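Local structure of ThermoDBP-single stranded DNA binding protein (Thermoproteus tenax, 3TEK) at residues L25-W30 and S119-L124; R86-E91 and G129-N134; K97-E102 and T138-W143. The protein binds single-stranded DNA, probably standing in for the canonical single-stranded DNA-binding protein in the Thermoproteales. One frame throughout, in Å; residues are numbered along the deposited sequence.

Contact 1 of 3, residues L25-W30 and S119-L124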
loop_
_atom_site.group_PDB
_atom_site.type_symbol
_atom_site.label_atom_id
_atom_site.label_comp_id
_atom_site.label_asym_id
_atom_site.label_seq_id
_atom_site.Cartn_x
_atom_site.Cartn_y
_atom_site.Cartn_z
ATOM N N LEU A 25 13.187 -1.111 -11.620
ATOM C CA LEU A 25 12.336 -1.103 -10.434
ATOM C C LEU A 25 10.920 -0.720 -10.846
ATOM O O LEU A 25 10.709 -0.175 -11.928
ATOM C CB LEU A 25 12.883 -0.156 -9.368
ATOM C CG LEU A 25 14.311 -0.543 -8.938
ATOM C CD1 LEU A 25 15.272 0.436 -9.491
ATOM C CD2 LEU A 25 14.445 -0.556 -7.423
ATOM N N VAL A 26 9.972 -0.992 -9.960
ATOM C CA VAL A 26 8.576 -0.707 -10.224
ATOM C C VAL A 26 8.110 0.386 -9.287
ATOM O O VAL A 26 8.081 0.200 -8.064
ATOM C CB VAL A 26 7.694 -1.959 -10.076
ATOM C CG1 VAL A 26 6.251 -1.652 -10.528
ATOM C CG2 VAL A 26 8.273 -3.148 -10.904
ATOM N N LEU A 27 7.777 1.538 -9.870
ATOM C CA LEU A 27 7.088 2.605 -9.132
ATOM C C LEU A 27 5.595 2.300 -9.088
ATOM O O LEU A 27 4.971 2.148 -10.130
ATOM C CB LEU A 27 7.338 3.955 -9.790
ATOM C CG LEU A 27 6.679 5.194 -9.190
ATOM C CD1 LEU A 27 7.009 5.364 -7.714
ATOM C CD2 LEU A 27 7.122 6.407 -9.957
ATOM N N ILE A 28 5.030 2.189 -7.887
ATOM C CA ILE A 28 3.632 1.855 -7.747
ATOM C C ILE A 28 2.887 2.993 -7.046
ATOM O O ILE A 28 3.273 3.441 -5.964
ATOM C CB ILE A 28 3.434 0.582 -6.957
ATOM C CG1 ILE A 28 4.192 -0.586 -7.606
ATOM C CG2 ILE A 28 1.948 0.256 -6.829
ATOM C CD1 ILE A 28 4.005 -1.856 -6.870
ATOM N N ARG A 29 1.815 3.446 -7.687
ATOM C CA ARG A 29 0.903 4.407 -7.108
ATOM C C ARG A 29 -0.308 3.626 -6.654
ATOM O O ARG A 29 -0.980 3.003 -7.469
ATOM C CB ARG A 29 0.497 5.465 -8.134
ATOM C CG ARG A 29 1.665 6.330 -8.593
ATOM C CD ARG A 29 1.338 7.224 -9.777
ATOM N NE ARG A 29 2.583 7.777 -10.320
ATOM C CZ ARG A 29 3.061 7.603 -11.556
ATOM N NH1 ARG A 29 2.393 6.908 -12.475
ATOM N NH2 ARG A 29 4.222 8.169 -11.888
ATOM N N TRP A 30 -0.592 3.676 -5.356
ATOM C CA TRP A 30 -1.600 2.815 -4.767
ATOM C C TRP A 30 -2.617 3.608 -3.955
ATOM O O TRP A 30 -2.256 4.317 -3.028
ATOM C CB TRP A 30 -0.890 1.767 -3.905
ATOM C CG TRP A 30 -1.777 0.881 -3.086
ATOM C CD1 TRP A 30 -2.956 0.325 -3.466
ATOM C CD2 TRP A 30 -1.543 0.444 -1.742
ATOM N NE1 TRP A 30 -3.473 -0.433 -2.452
ATOM C CE2 TRP A 30 -2.632 -0.375 -1.376
ATOM C CE3 TRP A 30 -0.535 0.682 -0.810
ATOM C CZ2 TRP A 30 -2.734 -0.977 -0.118
ATOM C CZ3 TRP A 30 -0.636 0.084 0.442
ATOM C CH2 TRP A 30 -1.729 -0.742 0.772
ATOM N N SER A 119 -3.806 7.556 -0.504
ATOM C CA SER A 119 -3.021 7.303 -1.692
ATOM C C SER A 119 -1.555 7.494 -1.316
ATOM O O SER A 119 -1.182 8.456 -0.609
ATOM C CB SER A 119 -3.377 8.244 -2.823
ATOM O OG SER A 119 -2.968 9.550 -2.486
ATOM N N THR A 120 -0.732 6.580 -1.786
ATOM C CA THR A 120 0.697 6.672 -1.522
ATOM C C THR A 120 1.484 6.103 -2.691
ATOM O O THR A 120 0.908 5.603 -3.659
ATOM C CB THR A 120 1.060 5.987 -0.198
ATOM O OG1 THR A 120 2.427 6.320 0.153
ATOM C CG2 THR A 120 0.822 4.471 -0.292
ATOM N N GLU A 121 2.794 6.249 -2.627
ATOM C CA GLU A 121 3.685 5.718 -3.648
ATOM C C GLU A 121 4.708 4.795 -3.026
ATOM O O GLU A 121 5.214 5.071 -1.938
ATOM C CB GLU A 121 4.435 6.836 -4.343
ATOM C CG GLU A 121 3.571 7.751 -5.153
ATOM C CD GLU A 121 4.381 8.553 -6.185
ATOM O OE1 GLU A 121 5.640 8.437 -6.250
ATOM O OE2 GLU A 121 3.731 9.291 -6.930
ATOM N N LEU A 122 4.992 3.705 -3.738
ATOM C CA LEU A 122 5.974 2.684 -3.354
ATOM C C LEU A 122 6.923 2.423 -4.539
ATOM O O LEU A 122 6.518 2.561 -5.711
ATOM C CB LEU A 122 5.253 1.359 -2.996
ATOM C CG LEU A 122 3.906 1.458 -2.233
ATOM C CD1 LEU A 122 3.154 0.138 -2.202
ATOM C CD2 LEU A 122 4.136 1.964 -0.790
ATOM N N VAL A 123 8.163 2.046 -4.233
ATOM C CA VAL A 123 9.107 1.515 -5.253
ATOM C C VAL A 123 9.481 0.079 -4.841
ATOM O O VAL A 123 9.957 -0.159 -3.725
ATOM C CB VAL A 123 10.379 2.395 -5.383
ATOM C CG1 VAL A 123 11.431 1.778 -6.389
ATOM C CG2 VAL A 123 10.013 3.804 -5.839
ATOM N N LEU A 124 9.202 -0.875 -5.707
ATOM C CA LEU A 124 9.559 -2.259 -5.450
ATOM C C LEU A 124 10.808 -2.590 -6.233
ATOM O O LEU A 124 10.839 -2.395 -7.445
ATOM C CB LEU A 124 8.441 -3.204 -5.861
ATOM C CG LEU A 124 8.746 -4.725 -5.892
ATOM C CD1 LEU A 124 8.980 -5.286 -4.492
ATOM C CD2 LEU A 124 7.617 -5.458 -6.584
#
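Strands 25-30 and 119-124 run antiparallel at 162°, and the side chains of the five paired positions alternate between two faces of the sheet. Hydrogen-bonded pairs, Val26 with Leu124, Ile28 with Leu122 and Trp30 with Thr120, alternate with the non-hydrogen-bonded pairs Leu27 with Val123 and Arg29 with Glu121. The six backbone bonds are nearly straight; the shortest joins Ile28 N to Leu122 O at 2.7 Å. On the face of Trp30, the indole swings anti to its backbone N (chi1 173°) and brings CE3 to 4.0 Å from Leu122 CD1, which crosses it obliquely from the diagonal position. Thr120 lies alongside the same ring, its CG2 in the crowded position between N and the carbonyl carbon, 4.1 Å from Trp30 CE3. On the other face, Leu27 CD1 leans toward the neighbouring strand, 3.9 Å from Val123 CG2, while Val123 CG1 meets Leu25 CB. Arg29 and Glu121 extend side by side, and their salt bridge, NE to OE2, is long at 3.9 Å; the two planar groups are 68° apart. Both charges have stronger partners elsewhere: Arg29 in Glu16, Glu121 in Asn134. The pair forms the centre of a four-stranded antiparallel sheet, with strand 13-20 beside 25-30 and strand 131-142 beside 119-124, while helix 52-68 covers the face of Ile28, Trp30, Leu122 and Leu124.

Contact 2 of 3, residues R86-E91 and G129-N134; sequences RETSRE and GELLWN
Thr88, on the side of helix 83-108 turned to the sheet, carries most of this contact, and its two branches do different work. Its CB points at the strand and lies 3.6 Å from Leu131 O. From there OG1 stands in the crowded position between the backbone N and the carbonyl carbon (chi1 63°), where it accepts a hydrogen bond from Leu131 N at 3.1 Å. The bond is bent, with 137° at the hydrogen, and OG1 also lies 3.1 Å from Leu131 CB. The same hydroxyl is bonded to Lys84 O, one turn back in the helix, so two hydrogen bonds grip the oxygen of this buried residue. The methyl CG2 takes the remaining branch, beside the backbone N, and skirts Leu131 O at 4.1 Å. Beyond the threonine, Leu131 CD2 rests on Ser89 CA at 4.0 Å. One water lies within hydrogen-bonding distance of Thr88 O and Leu131 O, and a second of Leu131 O and, weakly, Glu91 OE1, though neither has protons for every acceptor around it. Just before Leu131, Gly129 (phi 83°) and Glu130 both face Asp125 in a G1 beta bulge. Helix-on-sheet packing is the theme here, with a helical threonine receiving a backbone N-H where the last strand leaves its bulged turn.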
loop_
_atom_site.group_PDB
_atom_site.type_symbol
_atom_site.label_atom_id
_atom_site.label_comp_id
_atom_site.label_asym_id
_atom_site.label_seq_id
_atom_site.Cartn_x
_atom_site.Cartn_y
_atom_site.Cartn_z
ATOM N N ARG A 86 8.472 -9.714 2.874
ATOM C CA ARG A 86 7.570 -9.830 4.026
ATOM C C ARG A 86 7.927 -8.774 5.067
ATOM O O ARG A 86 7.047 -8.100 5.618
ATOM C CB ARG A 86 7.614 -11.231 4.663
ATOM C CG ARG A 86 7.095 -12.384 3.810
ATOM C CD ARG A 86 5.569 -12.383 3.706
ATOM N NE ARG A 86 5.101 -13.332 2.676
ATOM C CZ ARG A 86 4.504 -14.509 2.897
ATOM N NH1 ARG A 86 4.248 -14.946 4.139
ATOM N NH2 ARG A 86 4.151 -15.253 1.854
ATOM N N GLU A 87 9.224 -8.627 5.339
ATOM C CA GLU A 87 9.683 -7.628 6.319
ATOM C C GLU A 87 9.358 -6.180 5.899
ATOM O O GLU A 87 8.883 -5.387 6.705
ATOM C CB GLU A 87 11.184 -7.751 6.549
ATOM C CG GLU A 87 11.786 -6.583 7.330
ATOM C CD GLU A 87 11.135 -6.430 8.692
ATOM O OE1 GLU A 87 10.524 -7.429 9.156
ATOM O OE2 GLU A 87 11.213 -5.322 9.301
ATOM N N THR A 88 9.641 -5.833 4.656
ATOM C CA THR A 88 9.416 -4.467 4.187
ATOM C C THR A 88 7.924 -4.163 3.988
ATOM O O THR A 88 7.514 -3.035 4.174
ATOM C CB THR A 88 10.270 -4.090 2.942
ATOM O OG1 THR A 88 9.934 -4.909 1.795
ATOM C CG2 THR A 88 11.778 -4.154 3.269
ATOM N N SER A 89 7.107 -5.182 3.671
ATOM C CA SER A 89 5.664 -4.992 3.689
ATOM C C SER A 89 5.155 -4.724 5.119
ATOM O O SER A 89 4.296 -3.857 5.334
ATOM C CB SER A 89 4.952 -6.173 3.001
ATOM O OG SER A 89 5.020 -7.304 3.837
ATOM N N ARG A 90 5.729 -5.398 6.110
ATOM C CA ARG A 90 5.396 -5.091 7.504
ATOM C C ARG A 90 5.832 -3.700 7.925
ATOM O O ARG A 90 5.155 -3.081 8.724
ATOM C CB ARG A 90 6.000 -6.110 8.472
ATOM C CG ARG A 90 5.223 -7.397 8.515
ATOM C CD ARG A 90 3.967 -7.151 9.477
ATOM N NE ARG A 90 2.985 -8.238 9.499
ATOM C CZ ARG A 90 1.858 -8.229 10.220
ATOM N NH1 ARG A 90 1.535 -7.197 11.004
ATOM N NH2 ARG A 90 1.041 -9.268 10.161
ATOM N N GLU A 91 6.973 -3.238 7.404
ATOM C CA GLU A 91 7.501 -1.915 7.755
ATOM C C GLU A 91 6.621 -0.837 7.156
ATOM O O GLU A 91 6.386 0.186 7.775
ATOM C CB GLU A 91 8.961 -1.761 7.280
ATOM C CG GLU A 91 9.969 -2.515 8.160
ATOM C CD GLU A 91 11.375 -2.523 7.598
ATOM O OE1 GLU A 91 11.635 -1.725 6.693
ATOM O OE2 GLU A 91 12.239 -3.317 8.062
ATOM N N GLY A 129 13.005 -8.057 -3.659
ATOM C CA GLY A 129 11.695 -8.020 -3.024
ATOM C C GLY A 129 11.576 -6.846 -2.064
ATOM O O GLY A 129 10.592 -6.739 -1.351
ATOM N N GLU A 130 12.572 -5.961 -2.082
ATOM C CA GLU A 130 12.584 -4.775 -1.255
ATOM C C GLU A 130 11.550 -3.757 -1.712
ATOM O O GLU A 130 11.528 -3.264 -2.828
ATOM C CB GLU A 130 13.955 -4.097 -1.234
ATOM C CG GLU A 130 13.987 -2.815 -0.369
ATOM C CD GLU A 130 15.408 -2.292 -0.091
ATOM O OE1 GLU A 130 16.225 -2.208 -1.029
ATOM O OE2 GLU A 130 15.696 -1.949 1.072
ATOM N N LEU A 131 10.811 -3.353 -0.765
ATOM C CA LEU A 131 9.703 -2.456 -0.959
ATOM C C LEU A 131 10.046 -1.107 -0.277
ATOM O O LEU A 131 10.357 -1.077 0.921
ATOM C CB LEU A 131 8.513 -3.147 -0.306
ATOM C CG LEU A 131 7.078 -2.718 -0.479
ATOM C CD1 LEU A 131 6.835 -2.214 -1.906
ATOM C CD2 LEU A 131 6.102 -3.888 -0.145
ATOM N N LEU A 132 10.105 0.035 -0.946
ATOM C CA LEU A 132 10.466 1.324 -0.334
ATOM C C LEU A 132 9.226 2.206 -0.353
ATOM O O LEU A 132 8.511 2.289 -1.359
ATOM C CB LEU A 132 11.650 1.992 -1.072
ATOM C CG LEU A 132 12.950 1.159 -1.169
ATOM C CD1 LEU A 132 13.857 1.620 -2.315
ATOM C CD2 LEU A 132 13.739 1.085 0.189
ATOM N N TRP A 133 8.918 2.800 0.788
ATOM C CA TRP A 133 7.766 3.679 0.920
ATOM C C TRP A 133 8.207 5.110 0.597
ATOM O O TRP A 133 9.129 5.605 1.219
ATOM C CB TRP A 133 7.264 3.629 2.351
ATOM C CG TRP A 133 6.062 4.451 2.624
ATOM C CD1 TRP A 133 5.134 4.915 1.732
ATOM C CD2 TRP A 133 5.627 4.873 3.904
ATOM N NE1 TRP A 133 4.165 5.620 2.385
ATOM C CE2 TRP A 133 4.443 5.617 3.723
ATOM C CE3 TRP A 133 6.131 4.713 5.184
ATOM C CZ2 TRP A 133 3.751 6.189 4.779
ATOM C CZ3 TRP A 133 5.441 5.308 6.258
ATOM C CH2 TRP A 133 4.266 6.033 6.037
ATOM N N ASN A 134 7.540 5.744 -0.374
ATOM C CA ASN A 134 7.771 7.144 -0.748
ATOM C C ASN A 134 6.826 7.985 0.097
ATOM O O ASN A 134 5.806 8.464 -0.403
ATOM C CB ASN A 134 7.512 7.303 -2.258
ATOM C CG ASN A 134 8.027 8.618 -2.847
ATOM O OD1 ASN A 134 8.907 9.279 -2.297
ATOM N ND2 ASN A 134 7.484 8.979 -4.020
HETATM O O HOH W 1 8.638 -0.532 3.402
HETATM O O HOH W 2 11.980 -0.804 3.451
#

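Contact 3 of 3, residues K97-E102 and T138-W143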
loop_
_atom_site.group_PDB
_atom_site.type_symbol
_atom_site.label_atom_id
_atom_site.label_comp_id
_atom_site.label_asym_id
_atom_site.label_seq_id
_atom_site.Cartn_x
_atom_site.Cartn_y
_atom_site.Cartn_z
ATOM N N LYS A 97 0.321 2.938 9.372
ATOM C CA LYS A 97 -0.571 2.908 10.518
ATOM C C LYS A 97 -0.170 3.980 11.507
ATOM O O LYS A 97 -1.029 4.688 12.043
ATOM C CB LYS A 97 -0.510 1.539 11.177
ATOM C CG LYS A 97 -1.510 1.270 12.265
ATOM C CD LYS A 97 -1.426 -0.208 12.652
ATOM C CE LYS A 97 -2.124 -0.533 13.962
ATOM N NZ LYS A 97 -1.636 -1.857 14.485
ATOM N N LYS A 98 1.136 4.105 11.743
ATOM C CA LYS A 98 1.656 5.129 12.650
ATOM C C LYS A 98 1.353 6.545 12.126
ATOM O O LYS A 98 0.893 7.428 12.849
ATOM C CB LYS A 98 3.167 4.953 12.827
ATOM C CG LYS A 98 3.751 5.814 13.958
ATOM C CD LYS A 98 5.176 5.389 14.367
ATOM C CE LYS A 98 6.258 6.336 13.843
ATOM N NZ LYS A 98 7.584 6.144 14.538
ATOM N N TRP A 99 1.657 6.766 10.865
ATOM C CA TRP A 99 1.292 8.010 10.221
ATOM C C TRP A 99 -0.218 8.322 10.389
ATOM O O TRP A 99 -0.569 9.464 10.693
ATOM C CB TRP A 99 1.674 7.978 8.739
ATOM C CG TRP A 99 1.141 9.128 8.022
ATOM C CD1 TRP A 99 1.658 10.384 8.008
ATOM C CD2 TRP A 99 -0.055 9.166 7.234
ATOM N NE1 TRP A 99 0.856 11.210 7.250
ATOM C CE2 TRP A 99 -0.202 10.490 6.765
ATOM C CE3 TRP A 99 -1.007 8.210 6.879
ATOM C CZ2 TRP A 99 -1.274 10.889 5.938
ATOM C CZ3 TRP A 99 -2.060 8.590 6.050
ATOM C CH2 TRP A 99 -2.192 9.924 5.601
ATOM N N PHE A 100 -1.086 7.321 10.205
ATOM C CA PHE A 100 -2.542 7.562 10.255
ATOM C C PHE A 100 -2.989 7.946 11.643
ATOM O O PHE A 100 -3.691 8.913 11.827
ATOM C CB PHE A 100 -3.339 6.340 9.841
ATOM C CG PHE A 100 -4.823 6.549 9.922
ATOM C CD1 PHE A 100 -5.487 7.264 8.938
ATOM C CD2 PHE A 100 -5.539 6.078 11.001
ATOM C CE1 PHE A 100 -6.882 7.474 9.006
ATOM C CE2 PHE A 100 -6.936 6.283 11.104
ATOM C CZ PHE A 100 -7.610 6.983 10.106
ATOM N N PHE A 101 -2.561 7.182 12.634
ATOM C CA PHE A 101 -3.020 7.418 13.981
ATOM C C PHE A 101 -2.330 8.576 14.642
ATOM O O PHE A 101 -2.959 9.294 15.395
ATOM C CB PHE A 101 -2.905 6.160 14.824
ATOM C CG PHE A 101 -3.948 5.155 14.506
ATOM C CD1 PHE A 101 -5.260 5.362 14.909
ATOM C CD2 PHE A 101 -3.635 4.011 13.768
ATOM C CE1 PHE A 101 -6.249 4.449 14.601
ATOM C CE2 PHE A 101 -4.612 3.077 13.474
ATOM C CZ PHE A 101 -5.928 3.297 13.877
ATOM N N GLU A 102 -1.051 8.772 14.364
ATOM C CA GLU A 102 -0.273 9.763 15.105
ATOM C C GLU A 102 -0.158 11.115 14.404
ATOM O O GLU A 102 0.154 12.112 15.059
ATOM C CB GLU A 102 1.114 9.230 15.426
ATOM C CG GLU A 102 1.075 7.984 16.288
ATOM C CD GLU A 102 2.437 7.541 16.804
ATOM O OE1 GLU A 102 2.532 6.374 17.250
ATOM O OE2 GLU A 102 3.403 8.338 16.775
ATOM N N THR A 138 2.446 10.561 0.454
ATOM C CA THR A 138 1.277 9.963 1.071
ATOM C C THR A 138 0.204 11.028 1.264
ATOM O O THR A 138 0.505 12.092 1.780
ATOM C CB THR A 138 1.634 9.338 2.422
ATOM O OG1 THR A 138 2.666 8.363 2.225
ATOM C CG2 THR A 138 0.421 8.657 3.045
ATOM N N GLN A 139 -1.034 10.758 0.859
ATOM C CA GLN A 139 -2.138 11.714 1.088
ATOM C C GLN A 139 -3.417 11.043 1.512
ATOM O O GLN A 139 -3.676 9.895 1.167
ATOM C CB GLN A 139 -2.401 12.537 -0.161
ATOM C CG GLN A 139 -1.465 13.742 -0.268
ATOM C CD GLN A 139 -1.018 13.986 -1.667
ATOM O OE1 GLN A 139 -1.841 14.025 -2.581
ATOM N NE2 GLN A 139 0.303 14.139 -1.861
ATOM N N LEU A 140 -4.193 11.784 2.290
ATOM C CA LEU A 140 -5.458 11.324 2.810
ATOM C C LEU A 140 -6.583 12.162 2.256
ATOM O O LEU A 140 -6.531 13.407 2.260
ATOM C CB LEU A 140 -5.482 11.465 4.322
ATOM C CG LEU A 140 -6.675 10.825 5.013
ATOM C CD1 LEU A 140 -6.407 9.348 5.215
ATOM C CD2 LEU A 140 -6.985 11.554 6.342
ATOM N N ILE A 141 -7.608 11.484 1.779
ATOM C CA ILE A 141 -8.878 12.125 1.549
ATOM C C ILE A 141 -9.828 11.501 2.554
ATOM O O ILE A 141 -9.825 10.281 2.730
ATOM C CB ILE A 141 -9.387 11.914 0.128
ATOM C CG1 ILE A 141 -8.518 12.704 -0.851
ATOM C CG2 ILE A 141 -10.864 12.409 0.014
ATOM C CD1 ILE A 141 -8.830 14.239 -0.833
ATOM N N TYR A 142 -10.611 12.340 3.227
ATOM C CA TYR A 142 -11.453 11.881 4.341
ATOM C C TYR A 142 -12.842 12.510 4.258
ATOM O O TYR A 142 -13.032 13.496 3.571
ATOM C CB TYR A 142 -10.787 12.187 5.690
ATOM C CG TYR A 142 -10.602 13.654 5.995
ATOM C CD1 TYR A 142 -11.508 14.337 6.807
ATOM C CD2 TYR A 142 -9.521 14.365 5.484
ATOM C CE1 TYR A 142 -11.333 15.691 7.092
ATOM C CE2 TYR A 142 -9.338 15.731 5.770
ATOM C CZ TYR A 142 -10.251 16.379 6.573
ATOM O OH TYR A 142 -10.087 17.708 6.863
ATOM N N TRP A 143 -13.805 11.915 4.942
ATOM C CA TRP A 143 -15.194 12.359 4.854
ATOM C C TRP A 143 -15.577 13.143 6.120
ATOM O O TRP A 143 -15.287 12.717 7.219
ATOM C CB TRP A 143 -16.105 11.170 4.629
ATOM C CG TRP A 143 -16.268 10.788 3.153
ATOM C CD1 TRP A 143 -17.383 10.970 2.380
ATOM C CD2 TRP A 143 -15.299 10.155 2.305
ATOM N NE1 TRP A 143 -17.169 10.494 1.101
ATOM C CE2 TRP A 143 -15.898 9.991 1.028
ATOM C CE3 TRP A 143 -14.002 9.697 2.502
ATOM C CZ2 TRP A 143 -15.224 9.410 -0.052
ATOM C CZ3 TRP A 143 -13.329 9.115 1.422
ATOM C CH2 TRP A 143 -13.954 8.972 0.162
#
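Trp99 spreads its six-membered ring beneath the methyl of Thr138, whose CG2 sits 3.8 Å from the ring centroid and only 9° off its normal, a CH-pi contact over the face. The two side chains reach toward each other tip to tip, one from the helix and one from the strand. Torsions set this up: Trp99 CG is anti to its backbone N (chi1 171°), which sends the indole out toward the strand, and Thr138 CG2 is likewise anti to its own N. The threonine thus presents carbon to the ring, while OG1, beside the backbone N, turns to polar partners in Thr120 OG1 and Arg135 O. The methyl sits slightly toward the outer rim of the indole, with Trp99 CH2 and Trp99 CZ3 both 3.9 Å from Thr138 CG2.

At its edge the indole finds a second neighbour. Trp99 CH2 comes 3.9 Å from Leu140 CB, near the ring plane, so that one corner of the tryptophan serves two residues of the strand that point the same way. Leu140 then extends past it, its CG anti to the backbone N, and CD1 approaches the edge of the Phe100 ring, 4.3 Å from CE1. No hydrogen bond crosses between the segments; apolar packing carries this contact, and the backbones stay well apart, the axes 10.9 Å from each other at closest.

Leu140 also packs on Leu110, Phe116 and Ile118, and Phe100 meets the ring of Phe116. Helix 83-108 thus lies over the outermost strand 131-142, the axes of segments 97-102 and 138-142 being 47° apart, with strand 116-124 next in the sheet and Ala37 of helix 37-41 also touching Phe100.

All three contacts share one antiparallel sheet. Contact 1 pairs two neighbouring strands inside it, whereas contacts 2 and 3 both set helix 83-108 on strand 131-142, with centres about 18 Å apart. Contact 1 lies about 11 Å, centre to centre, from contact 2 and about 17 Å from contact 3. Probable backbone hydrogen bonds tie strand 119-124 to both: Val123 O to Leu132 N at 2.8 Å, and Ser119 O to Gln139 N at 2.7 Å. Thr120 OG1 and Thr138 OG1, 2.9 Å apart, join contacts 1 and 3 through side chains. Between contacts 2 and 3, Trp133 CH2 packs 4.2 Å from Trp99 CB. The three contacts lie within the single-stranded DNA-binding domain.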